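Long-range contact in Card1 endonuclease domain-containing protein (Vibrio cholerae, PDB 1XMX), which is of unknown function but carries a Card1-like endonuclease domain of the PDDEXK clan and may bind nucleic acid: residues T136-L148 and D295-I307. Residues are numbered along the deposited sequence; the frame is centred on the assembly and turned at random.
Sequences TQVQDRITIADYL and DVATVVNNKLHII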
loop_
_atom_site.group_PDB
_atom_site.type_symbol
_atom_site.label_atom_id
_atom_site.label_comp_id
_atom_site.label_asym_id
_atom_site.label_seq_id
_atom_site.Cartn_x
_atom_site.Cartn_y
_atom_site.Cartn_z
ATOM N N THR A 136 22.253 6.219 6.970
ATOM C CA THR A 136 21.446 5.353 7.819
ATOM C C THR A 136 20.242 4.879 6.999
ATOM O O THR A 136 19.879 5.471 5.970
ATOM C CB THR A 136 20.954 6.104 9.096
ATOM O OG1 THR A 136 20.272 7.284 8.711
ATOM C CG2 THR A 136 22.113 6.568 9.946
ATOM N N GLN A 137 19.598 3.834 7.474
ATOM C CA GLN A 137 18.439 3.298 6.790
ATOM C C GLN A 137 17.253 4.098 7.360
ATOM O O GLN A 137 17.094 4.197 8.538
ATOM C CB GLN A 137 18.365 1.795 7.113
ATOM C CG GLN A 137 17.063 1.102 6.825
ATOM C CD GLN A 137 16.636 1.255 5.371
ATOM O OE1 GLN A 137 15.482 1.569 5.093
ATOM N NE2 GLN A 137 17.565 0.998 4.449
ATOM N N VAL A 138 16.437 4.731 6.539
ATOM C CA VAL A 138 15.304 5.482 7.093
ATOM C C VAL A 138 14.326 4.586 7.830
ATOM O O VAL A 138 13.994 3.518 7.339
ATOM C CB VAL A 138 14.581 6.231 5.992
ATOM C CG1 VAL A 138 13.355 6.989 6.579
ATOM C CG2 VAL A 138 15.603 7.218 5.295
ATOM N N GLN A 139 13.861 4.991 9.017
ATOM C CA GLN A 139 12.976 4.094 9.763
ATOM C C GLN A 139 11.673 4.000 8.992
ATOM O O GLN A 139 11.393 4.867 8.156
ATOM C CB GLN A 139 12.702 4.651 11.158
ATOM C CG GLN A 139 13.944 4.661 12.028
ATOM C CD GLN A 139 13.642 5.086 13.432
ATOM O OE1 GLN A 139 12.608 5.680 13.701
ATOM N NE2 GLN A 139 14.523 4.738 14.349
ATOM N N ASP A 140 10.848 3.013 9.353
ATOM C CA ASP A 140 9.629 2.659 8.661
ATOM C C ASP A 140 8.445 3.040 9.528
ATOM O O ASP A 140 8.016 2.265 10.357
ATOM C CB ASP A 140 9.652 1.148 8.387
ATOM C CG ASP A 140 10.805 0.756 7.445
ATOM O OD1 ASP A 140 11.043 1.588 6.577
ATOM O OD2 ASP A 140 11.470 -0.318 7.593
ATOM N N ARG A 141 7.915 4.241 9.325
ATOM C CA ARG A 141 6.933 4.864 10.223
ATOM C C ARG A 141 5.642 5.293 9.532
ATOM O O ARG A 141 4.566 5.247 10.119
ATOM C CB ARG A 141 7.540 6.123 10.854
ATOM C CG ARG A 141 8.806 5.878 11.720
ATOM C CD ARG A 141 8.519 4.990 12.849
ATOM N NE ARG A 141 9.723 4.853 13.664
ATOM C CZ ARG A 141 9.821 4.074 14.733
ATOM N NH1 ARG A 141 8.787 3.324 15.099
ATOM N NH2 ARG A 141 10.966 4.044 15.427
ATOM N N ILE A 142 5.748 5.788 8.313
ATOM C CA ILE A 142 4.573 6.222 7.541
ATOM C C ILE A 142 3.528 5.104 7.403
ATOM O O ILE A 142 3.861 3.907 7.287
ATOM C CB ILE A 142 5.014 6.822 6.162
ATOM C CG1 ILE A 142 3.973 7.808 5.614
ATOM C CG2 ILE A 142 5.411 5.737 5.133
ATOM C CD1 ILE A 142 4.162 8.028 4.165
ATOM N N THR A 143 2.245 5.483 7.480
ATOM C CA THR A 143 1.163 4.519 7.373
ATOM C C THR A 143 0.540 4.542 5.998
ATOM O O THR A 143 0.796 5.434 5.215
ATOM C CB THR A 143 0.062 4.871 8.346
ATOM O OG1 THR A 143 -0.431 6.174 7.995
ATOM C CG2 THR A 143 0.601 4.847 9.751
ATOM N N ILE A 144 -0.296 3.545 5.709
ATOM C CA ILE A 144 -1.171 3.522 4.491
ATOM C C ILE A 144 -2.025 4.782 4.376
ATOM O O ILE A 144 -2.177 5.353 3.292
ATOM C CB ILE A 144 -2.134 2.291 4.509
ATOM C CG1 ILE A 144 -1.334 0.994 4.512
ATOM C CG2 ILE A 144 -3.158 2.354 3.300
ATOM C CD1 ILE A 144 -2.032 -0.222 5.103
ATOM N N ALA A 145 -2.581 5.216 5.500
ATOM C CA ALA A 145 -3.472 6.370 5.536
ATOM C C ALA A 145 -2.743 7.588 5.079
ATOM O O ALA A 145 -3.279 8.388 4.289
ATOM C CB ALA A 145 -3.985 6.563 6.911
ATOM N N ASP A 146 -1.500 7.725 5.558
ATOM C CA ASP A 146 -0.620 8.858 5.229
ATOM C C ASP A 146 -0.248 8.815 3.796
ATOM O O ASP A 146 -0.189 9.873 3.122
ATOM C CB ASP A 146 0.664 8.728 5.984
ATOM C CG ASP A 146 0.525 9.177 7.380
ATOM O OD1 ASP A 146 -0.477 9.921 7.645
ATOM O OD2 ASP A 146 1.407 8.785 8.193
ATOM N N TYR A 147 0.013 7.590 3.326
ATOM C CA TYR A 147 0.369 7.379 1.933
ATOM C C TYR A 147 -0.744 7.819 1.019
ATOM O O TYR A 147 -0.496 8.504 0.033
ATOM C CB TYR A 147 0.635 5.901 1.660
ATOM C CG TYR A 147 2.023 5.706 1.107
ATOM C CD1 TYR A 147 2.308 5.999 -0.215
ATOM C CD2 TYR A 147 3.065 5.260 1.918
ATOM C CE1 TYR A 147 3.586 5.833 -0.722
ATOM C CE2 TYR A 147 4.367 5.092 1.417
ATOM C CZ TYR A 147 4.598 5.367 0.093
ATOM O OH TYR A 147 5.848 5.212 -0.425
ATOM N N LEU A 148 -1.983 7.440 1.334
ATOM C CA LEU A 148 -3.085 7.845 0.489
ATOM C C LEU A 148 -3.256 9.352 0.477
ATOM O O LEU A 148 -3.484 9.935 -0.602
ATOM C CB LEU A 148 -4.388 7.132 0.839
ATOM C CG LEU A 148 -4.310 5.595 0.744
ATOM C CD1 LEU A 148 -5.545 4.937 1.310
ATOM C CD2 LEU A 148 -4.093 5.131 -0.675
ATOM N N ASP A 295 -7.707 -4.884 -1.437
ATOM C CA ASP A 295 -8.009 -6.111 -0.709
ATOM C C ASP A 295 -7.100 -6.256 0.526
ATOM O O ASP A 295 -7.587 -6.355 1.652
ATOM C CB ASP A 295 -7.998 -7.338 -1.641
ATOM C CG ASP A 295 -9.077 -7.262 -2.727
ATOM O OD1 ASP A 295 -10.072 -6.520 -2.553
ATOM O OD2 ASP A 295 -8.936 -7.912 -3.788
ATOM N N VAL A 296 -5.785 -6.253 0.310
ATOM C CA VAL A 296 -4.824 -6.162 1.410
ATOM C C VAL A 296 -3.833 -5.110 0.986
ATOM O O VAL A 296 -3.279 -5.157 -0.123
ATOM C CB VAL A 296 -4.076 -7.502 1.690
ATOM C CG1 VAL A 296 -3.112 -7.380 2.958
ATOM C CG2 VAL A 296 -5.064 -8.634 1.853
ATOM N N ALA A 297 -3.673 -4.114 1.832
ATOM C CA ALA A 297 -2.703 -3.053 1.603
ATOM C C ALA A 297 -1.660 -3.114 2.712
ATOM O O ALA A 297 -2.016 -3.295 3.879
ATOM C CB ALA A 297 -3.386 -1.699 1.634
ATOM N N THR A 298 -0.382 -2.949 2.343
ATOM C CA THR A 298 0.715 -2.777 3.312
ATOM C C THR A 298 1.629 -1.608 2.934
ATOM O O THR A 298 1.607 -1.113 1.799
ATOM C CB THR A 298 1.606 -4.023 3.438
ATOM O OG1 THR A 298 2.196 -4.306 2.170
ATOM C CG2 THR A 298 0.813 -5.223 3.835
ATOM N N VAL A 299 2.402 -1.132 3.903
ATOM C CA VAL A 299 3.592 -0.341 3.580
ATOM C C VAL A 299 4.774 -1.177 4.097
ATOM O O VAL A 299 4.757 -1.664 5.256
ATOM C CB VAL A 299 3.572 1.101 4.229
ATOM C CG1 VAL A 299 4.837 1.905 3.826
ATOM C CG2 VAL A 299 2.337 1.877 3.803
ATOM N N VAL A 300 5.821 -1.284 3.271
ATOM C CA VAL A 300 6.995 -2.045 3.603
ATOM C C VAL A 300 8.195 -1.258 3.139
ATOM O O VAL A 300 8.255 -0.898 1.987
ATOM C CB VAL A 300 7.030 -3.386 2.830
ATOM C CG1 VAL A 300 8.194 -4.236 3.289
ATOM C CG2 VAL A 300 5.619 -4.113 2.954
ATOM N N ASN A 301 9.162 -1.026 4.041
ATOM C CA ASN A 301 10.310 -0.214 3.750
ATOM C C ASN A 301 9.880 1.105 3.114
ATOM O O ASN A 301 10.479 1.546 2.112
ATOM C CB ASN A 301 11.366 -0.941 2.913
ATOM C CG ASN A 301 12.722 -0.191 2.947
ATOM O OD1 ASN A 301 13.040 0.435 3.926
ATOM N ND2 ASN A 301 13.492 -0.276 1.889
ATOM N N ASN A 302 8.844 1.707 3.703
ATOM C CA ASN A 302 8.317 2.982 3.258
ATOM C C ASN A 302 7.768 2.993 1.811
ATOM O O ASN A 302 7.562 4.075 1.267
ATOM C CB ASN A 302 9.344 4.110 3.443
ATOM C CG ASN A 302 9.622 4.410 4.895
ATOM O OD1 ASN A 302 8.696 4.561 5.710
ATOM N ND2 ASN A 302 10.911 4.479 5.249
ATOM N N LYS A 303 7.566 1.801 1.201
ATOM C CA LYS A 303 6.934 1.649 -0.125
ATOM C C LYS A 303 5.516 0.994 -0.007
ATOM O O LYS A 303 5.352 -0.065 0.651
ATOM C CB LYS A 303 7.794 0.763 -0.988
ATOM C CG LYS A 303 9.204 1.158 -1.051
ATOM C CD LYS A 303 10.054 0.157 -1.817
ATOM C CE LYS A 303 11.498 0.543 -1.612
ATOM N NZ LYS A 303 12.359 -0.340 -2.352
ATOM N N LEU A 304 4.513 1.594 -0.661
ATOM C CA LEU A 304 3.117 1.041 -0.622
ATOM C C LEU A 304 3.085 -0.257 -1.394
ATOM O O LEU A 304 3.564 -0.303 -2.530
ATOM C CB LEU A 304 2.118 2.016 -1.243
ATOM C CG LEU A 304 0.643 1.599 -1.164
ATOM C CD1 LEU A 304 0.088 1.694 0.303
ATOM C CD2 LEU A 304 -0.189 2.396 -2.143
ATOM N N HIS A 305 2.599 -1.322 -0.751
ATOM C CA HIS A 305 2.422 -2.642 -1.394
ATOM C C HIS A 305 0.937 -3.004 -1.366
ATOM O O HIS A 305 0.336 -3.108 -0.281
ATOM C CB HIS A 305 3.138 -3.732 -0.625
ATOM C CG HIS A 305 4.607 -3.779 -0.885
ATOM N ND1 HIS A 305 5.442 -2.708 -0.626
ATOM C CD2 HIS A 305 5.383 -4.741 -1.425
ATOM C CE1 HIS A 305 6.678 -3.028 -0.970
ATOM N NE2 HIS A 305 6.674 -4.263 -1.447
ATOM N N ILE A 306 0.364 -3.173 -2.554
ATOM C CA ILE A 306 -1.043 -3.570 -2.693
ATOM C C ILE A 306 -1.210 -5.000 -3.227
ATOM O O ILE A 306 -0.618 -5.412 -4.250
ATOM C CB ILE A 306 -1.802 -2.651 -3.687
ATOM C CG1 ILE A 306 -1.717 -1.198 -3.270
ATOM C CG2 ILE A 306 -3.351 -3.037 -3.756
ATOM C CD1 ILE A 306 -2.100 -0.307 -4.487
ATOM N N ILE A 307 -2.113 -5.726 -2.594
ATOM C CA ILE A 307 -2.395 -7.082 -3.021
ATOM C C ILE A 307 -3.880 -7.168 -3.381
ATOM O O ILE A 307 -4.758 -6.856 -2.532
ATOM C CB ILE A 307 -2.059 -8.081 -1.902
ATOM C CG1 ILE A 307 -0.606 -7.912 -1.473
ATOM C CG2 ILE A 307 -2.332 -9.554 -2.393
ATOM C CD1 ILE A 307 -0.254 -8.663 -0.183
HETATM O O HOH W 1 8.333 6.540 7.420
HETATM O O HOH W 2 5.459 3.638 -2.609
#
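Asn302 and Tyr147 carry the polar half of this contact, in which the loop 138-143 and the helix start lie across the beta hairpin 297-307. Asn302 sits in the type I' turn from Val300 to Lys303, where its positive phi suits an asparagine, and its side-chain amide reaches the loop with both ends. ND2 donates to Gln139 O at 3.0 Å in an almost straight bond (171°); the acceptor lies in the amide plane, though ND2 stands above the carbonyl plane. ND2 also bonds Asp123, while OD1 accepts from a water that in turn accepts from Ile142 N, satisfying both ends of the amide.

From the first turn of the helix, Tyr147 OH donates to Asn302 O at 2.7 Å, the acceptor lying at the ring edge, and accepts from a second water, which itself accepts from Leu304 N, linking the phenol to the strand backbone. Over one ring face lies Leu304 CB, 4.2 Å from the centroid, a CH-pi contact.

Val299 packs against the ring and two isoleucines: CG1, anti to the backbone N (chi1 -179°), approaches Ile142 CG2, while CG2 meets Ile144 CG1 at 3.8 Å and Tyr147 CD2 at 3.9 Å. Ile144 runs alongside it, pointing the opposite way, and its CD1 lies 3.3 Å from Ala297 O and 4.0 Å from Ala297 CB; a one-methyl side chain probably permits so close an approach. Thr143 OG1, at the N-cap, accepts from Asp146 N, and Asp146 OD2 weakly from Thr143 N, completing a capping box.

Chemically, the contact joins an apolar patch under the helix, which crosses strand 297-300 nearly at right angles (92°), to directional amide, hydroxyl and water bonds at the turn, which should fix the loop on this endonuclease-family hairpin.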